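PDB 2ZO4: metallo-beta-lactamase family protein from Thermus thermophilus, which binds two zinc ions in a metallo-beta-lactamase fold and is probably a hydrolase whose substrate is not established. Local coordinates for residues H72-G84 / K136-L148. Sequence-based numbering, arbitrary orientation.
Sequences HPDHYGLSGFFEG and KTRERVHPPQNPL. With ZN (zinc ion), chain C; ZN (zinc ion), chain B.
The HxHxDH metal-binding motif of the metallo-beta-lactamase fold ends in 72-84, and the far side of this segment packs on the end of helix 133-138 and the loop that follows, where P73 meets T137 and V141. H72 ND1 binds one zinc ion, D74 OD2 and H75 NE2 the other, and a water bridges the two metals; H70, H171, D190 and H233 complete the site. P73, in the same short helix, points toward the other segment, and Y76 reaches it with the end of its ring. CB of P73 lies 3.7 Å from T137 CG2 and also touches V141 CG2. The other methyl of V141, CG1, meets the edge of the Y76 ring in its plane, 3.7 Å from CE2. With CG anti to the backbone N (chi1 168°), the tyrosine reaches along the loop to P143 and P144, and P144 CD lies 3.5 Å from its CZ. S79 OG sits over the centre of one ring face and donates to Y76 O, which also accepts from S79 N.

Two backbone bonds join the two segments: H142 N donates to G77 O (2.8 Å) and G80 N to H142 O (2.7 Å). The lack of a side chain at G80 lets its CA come within 3.9 Å of P144 N. Farther along, the extended E83 side chain presents its carboxylate to two successive amides, OE1 taking Q145 N (2.8 Å, nearly straight with an N-H...O angle of 168°) and OE2 taking N146 N (2.9 Å), each through a syn lone pair. This two-point grip fixes the carboxylate's rotation, and a water links OE2 to N146 O.

Y76 OH is hydrogen-bonded to H100 of helix 99-104, L78 and H142 touch helix 43-55, and beyond the loop L148 pairs with strand 88-92 at the sheet edge.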
# COMPACT_ATOMS: atom_id res chain seq x y z
N HIS A 72 -0.49 -2.94 4.59
CA HIS A 72 -0.61 -1.73 5.41
C HIS A 72 -1.87 -1.80 6.27
O HIS A 72 -2.88 -2.36 5.83
CB HIS A 72 -0.56 -0.45 4.55
CG HIS A 72 0.77 -0.21 3.89
ND1 HIS A 72 0.94 0.71 2.88
CD2 HIS A 72 1.98 -0.78 4.09
CE1 HIS A 72 2.20 0.70 2.49
NE2 HIS A 72 2.85 -0.19 3.21
N PRO A 73 -1.82 -1.24 7.49
CA PRO A 73 -2.87 -1.46 8.49
C PRO A 73 -4.28 -1.05 8.03
O PRO A 73 -5.25 -1.72 8.37
CB PRO A 73 -2.42 -0.59 9.68
CG PRO A 73 -1.44 0.38 9.11
CD PRO A 73 -0.76 -0.36 8.00
N ASP A 74 -4.37 0.02 7.24
CA ASP A 74 -5.65 0.51 6.72
C ASP A 74 -6.33 -0.41 5.69
O ASP A 74 -7.48 -0.20 5.33
CB ASP A 74 -5.50 1.94 6.16
CG ASP A 74 -4.36 2.07 5.15
OD1 ASP A 74 -3.29 1.45 5.33
OD2 ASP A 74 -4.55 2.82 4.16
N HIS A 75 -5.61 -1.43 5.22
CA HIS A 75 -6.14 -2.38 4.24
C HIS A 75 -6.20 -3.80 4.82
O HIS A 75 -7.07 -4.59 4.47
CB HIS A 75 -5.27 -2.37 2.97
CG HIS A 75 -5.19 -1.02 2.31
ND1 HIS A 75 -5.93 -0.70 1.19
CD2 HIS A 75 -4.46 0.07 2.60
CE1 HIS A 75 -5.66 0.54 0.83
NE2 HIS A 75 -4.77 1.04 1.67
N TYR A 76 -5.28 -4.08 5.74
CA TYR A 76 -4.99 -5.43 6.21
C TYR A 76 -5.50 -5.66 7.64
O TYR A 76 -5.60 -6.81 8.09
CB TYR A 76 -3.47 -5.59 6.11
CG TYR A 76 -2.77 -6.77 6.77
CD1 TYR A 76 -2.28 -7.82 6.00
CD2 TYR A 76 -2.51 -6.78 8.13
CE1 TYR A 76 -1.59 -8.88 6.59
CE2 TYR A 76 -1.83 -7.83 8.73
CZ TYR A 76 -1.37 -8.87 7.95
OH TYR A 76 -0.68 -9.91 8.55
N GLY A 77 -5.83 -4.57 8.34
CA GLY A 77 -6.12 -4.60 9.78
C GLY A 77 -7.22 -5.52 10.28
O GLY A 77 -7.09 -6.12 11.34
N LEU A 78 -8.31 -5.64 9.53
CA LEU A 78 -9.41 -6.53 9.93
C LEU A 78 -9.41 -7.91 9.28
O LEU A 78 -10.32 -8.71 9.53
CB LEU A 78 -10.77 -5.84 9.76
CG LEU A 78 -11.16 -4.76 10.77
CD1 LEU A 78 -12.55 -4.21 10.45
CD2 LEU A 78 -11.11 -5.27 12.20
N SER A 79 -8.40 -8.21 8.46
CA SER A 79 -8.36 -9.47 7.71
C SER A 79 -8.41 -10.71 8.62
O SER A 79 -9.08 -11.69 8.29
CB SER A 79 -7.15 -9.53 6.77
OG SER A 79 -5.93 -9.39 7.48
N GLY A 80 -7.70 -10.66 9.74
CA GLY A 80 -7.72 -11.73 10.73
C GLY A 80 -9.05 -11.86 11.45
O GLY A 80 -9.43 -12.95 11.87
N PHE A 81 -9.76 -10.74 11.60
CA PHE A 81 -11.11 -10.73 12.19
C PHE A 81 -12.08 -11.46 11.28
O PHE A 81 -12.79 -12.37 11.71
CB PHE A 81 -11.60 -9.30 12.49
CG PHE A 81 -13.08 -9.21 12.80
CD1 PHE A 81 -13.59 -9.69 14.00
CD2 PHE A 81 -13.96 -8.63 11.88
CE1 PHE A 81 -14.96 -9.61 14.29
CE2 PHE A 81 -15.33 -8.54 12.17
CZ PHE A 81 -15.83 -9.03 13.37
N PHE A 82 -12.11 -11.05 10.01
CA PHE A 82 -12.92 -11.73 9.01
C PHE A 82 -12.54 -13.20 8.88
O PHE A 82 -13.42 -14.06 8.83
CB PHE A 82 -12.84 -11.01 7.66
CG PHE A 82 -13.69 -9.78 7.58
CD1 PHE A 82 -13.10 -8.51 7.60
CD2 PHE A 82 -15.07 -9.87 7.49
CE1 PHE A 82 -13.89 -7.36 7.53
CE2 PHE A 82 -15.87 -8.73 7.42
CZ PHE A 82 -15.27 -7.47 7.44
N GLU A 83 -11.24 -13.49 8.87
CA GLU A 83 -10.76 -14.88 8.84
C GLU A 83 -11.28 -15.68 10.03
O GLU A 83 -11.65 -16.85 9.88
CB GLU A 83 -9.23 -14.95 8.78
CG GLU A 83 -8.69 -16.31 8.37
CD GLU A 83 -7.21 -16.46 8.66
OE1 GLU A 83 -6.78 -16.05 9.76
OE2 GLU A 83 -6.48 -16.98 7.80
N GLY A 84 -11.31 -15.05 11.21
CA GLY A 84 -11.83 -15.70 12.42
C GLY A 84 -13.29 -16.11 12.33
O GLY A 84 -13.72 -17.04 13.01
N LYS A 136 0.64 1.33 18.92
CA LYS A 136 -0.77 1.72 18.82
C LYS A 136 -1.42 1.15 17.56
O LYS A 136 -2.57 0.72 17.58
CB LYS A 136 -0.92 3.24 18.86
N THR A 137 -0.66 1.14 16.46
CA THR A 137 -1.08 0.54 15.20
C THR A 137 -1.25 -0.98 15.32
O THR A 137 -2.29 -1.52 14.93
CB THR A 137 -0.10 0.90 14.06
OG1 THR A 137 -0.10 2.31 13.86
CG2 THR A 137 -0.48 0.20 12.76
N ARG A 138 -0.23 -1.66 15.86
CA ARG A 138 -0.27 -3.11 16.06
C ARG A 138 -1.50 -3.59 16.83
O ARG A 138 -2.04 -4.66 16.54
CB ARG A 138 0.99 -3.60 16.78
CG ARG A 138 2.24 -3.62 15.93
CD ARG A 138 3.38 -4.34 16.65
NE ARG A 138 4.61 -4.37 15.86
CZ ARG A 138 4.90 -5.29 14.94
NH1 ARG A 138 4.04 -6.26 14.67
NH2 ARG A 138 6.05 -5.23 14.28
N GLU A 139 -1.93 -2.78 17.80
CA GLU A 139 -3.12 -3.08 18.60
C GLU A 139 -4.41 -3.04 17.76
O GLU A 139 -5.40 -3.67 18.12
CB GLU A 139 -3.23 -2.09 19.76
N ARG A 140 -4.36 -2.31 16.65
CA ARG A 140 -5.50 -2.16 15.74
C ARG A 140 -5.45 -3.17 14.59
O ARG A 140 -6.35 -3.23 13.75
CB ARG A 140 -5.56 -0.73 15.20
CG ARG A 140 -5.51 0.35 16.27
CD ARG A 140 -5.89 1.71 15.73
NE ARG A 140 -4.79 2.39 15.06
CZ ARG A 140 -4.20 3.50 15.50
NH1 ARG A 140 -4.62 4.09 16.62
NH2 ARG A 140 -3.20 4.03 14.82
N VAL A 141 -4.38 -3.97 14.55
CA VAL A 141 -4.17 -4.92 13.47
C VAL A 141 -4.41 -6.36 13.93
O VAL A 141 -3.84 -6.80 14.94
CB VAL A 141 -2.77 -4.77 12.84
CG1 VAL A 141 -2.50 -5.89 11.83
CG2 VAL A 141 -2.64 -3.40 12.17
N HIS A 142 -5.25 -7.07 13.18
CA HIS A 142 -5.54 -8.48 13.43
C HIS A 142 -5.04 -9.28 12.24
O HIS A 142 -5.77 -9.43 11.25
CB HIS A 142 -7.05 -8.67 13.63
CG HIS A 142 -7.62 -7.82 14.72
ND1 HIS A 142 -7.88 -8.30 15.99
CD2 HIS A 142 -7.96 -6.51 14.73
CE1 HIS A 142 -8.37 -7.32 16.73
NE2 HIS A 142 -8.42 -6.22 15.99
N PRO A 143 -3.80 -9.77 12.31
CA PRO A 143 -3.19 -10.49 11.18
C PRO A 143 -3.85 -11.84 10.92
O PRO A 143 -4.21 -12.54 11.87
CB PRO A 143 -1.73 -10.69 11.64
CG PRO A 143 -1.54 -9.76 12.80
CD PRO A 143 -2.87 -9.69 13.45
N PRO A 144 -4.01 -12.21 9.63
CA PRO A 144 -4.55 -13.52 9.29
C PRO A 144 -3.54 -14.61 9.62
O PRO A 144 -2.33 -14.38 9.54
CB PRO A 144 -4.77 -13.43 7.77
CG PRO A 144 -3.81 -12.41 7.31
CD PRO A 144 -3.69 -11.41 8.43
N GLN A 145 -4.04 -15.78 10.01
CA GLN A 145 -3.19 -16.90 10.38
C GLN A 145 -2.82 -17.74 9.17
O GLN A 145 -1.67 -18.17 9.03
CB GLN A 145 -3.86 -17.78 11.44
CG GLN A 145 -3.53 -17.37 12.86
CD GLN A 145 -4.04 -15.99 13.21
OE1 GLN A 145 -5.23 -15.71 13.07
NE2 GLN A 145 -3.13 -15.12 13.65
N ASN A 146 -3.80 -17.97 8.30
CA ASN A 146 -3.61 -18.82 7.13
C ASN A 146 -4.00 -18.12 5.82
O ASN A 146 -4.86 -18.62 5.08
CB ASN A 146 -4.42 -20.12 7.28
CG ASN A 146 -4.31 -20.74 8.66
OD1 ASN A 146 -3.21 -20.98 9.17
ND2 ASN A 146 -5.46 -21.03 9.27
N PRO A 147 -3.37 -16.96 5.51
CA PRO A 147 -3.68 -16.33 4.23
C PRO A 147 -3.16 -17.17 3.06
O PRO A 147 -2.16 -17.88 3.20
CB PRO A 147 -2.94 -14.99 4.29
CG PRO A 147 -1.83 -15.22 5.25
CD PRO A 147 -2.37 -16.18 6.27
N LEU A 148 -3.86 -17.12 1.93
CA LEU A 148 -3.46 -17.84 0.73
C LEU A 148 -2.67 -16.92 -0.20
O LEU A 148 -3.13 -15.81 -0.50
CB LEU A 148 -4.68 -18.44 0.02
CG LEU A 148 -5.36 -19.62 0.70
CD1 LEU A 148 -6.71 -19.89 0.08
CD2 LEU A 148 -4.48 -20.87 0.63
ZN ZN C . -3.78 2.81 1.97
ZN ZN B . -0.73 1.55 1.66
O HOH W 1 -2.05 2.47 2.87
O HOH W 2 -7.31 -17.48 5.19
O HOH W 3 -7.67 -15.26 12.28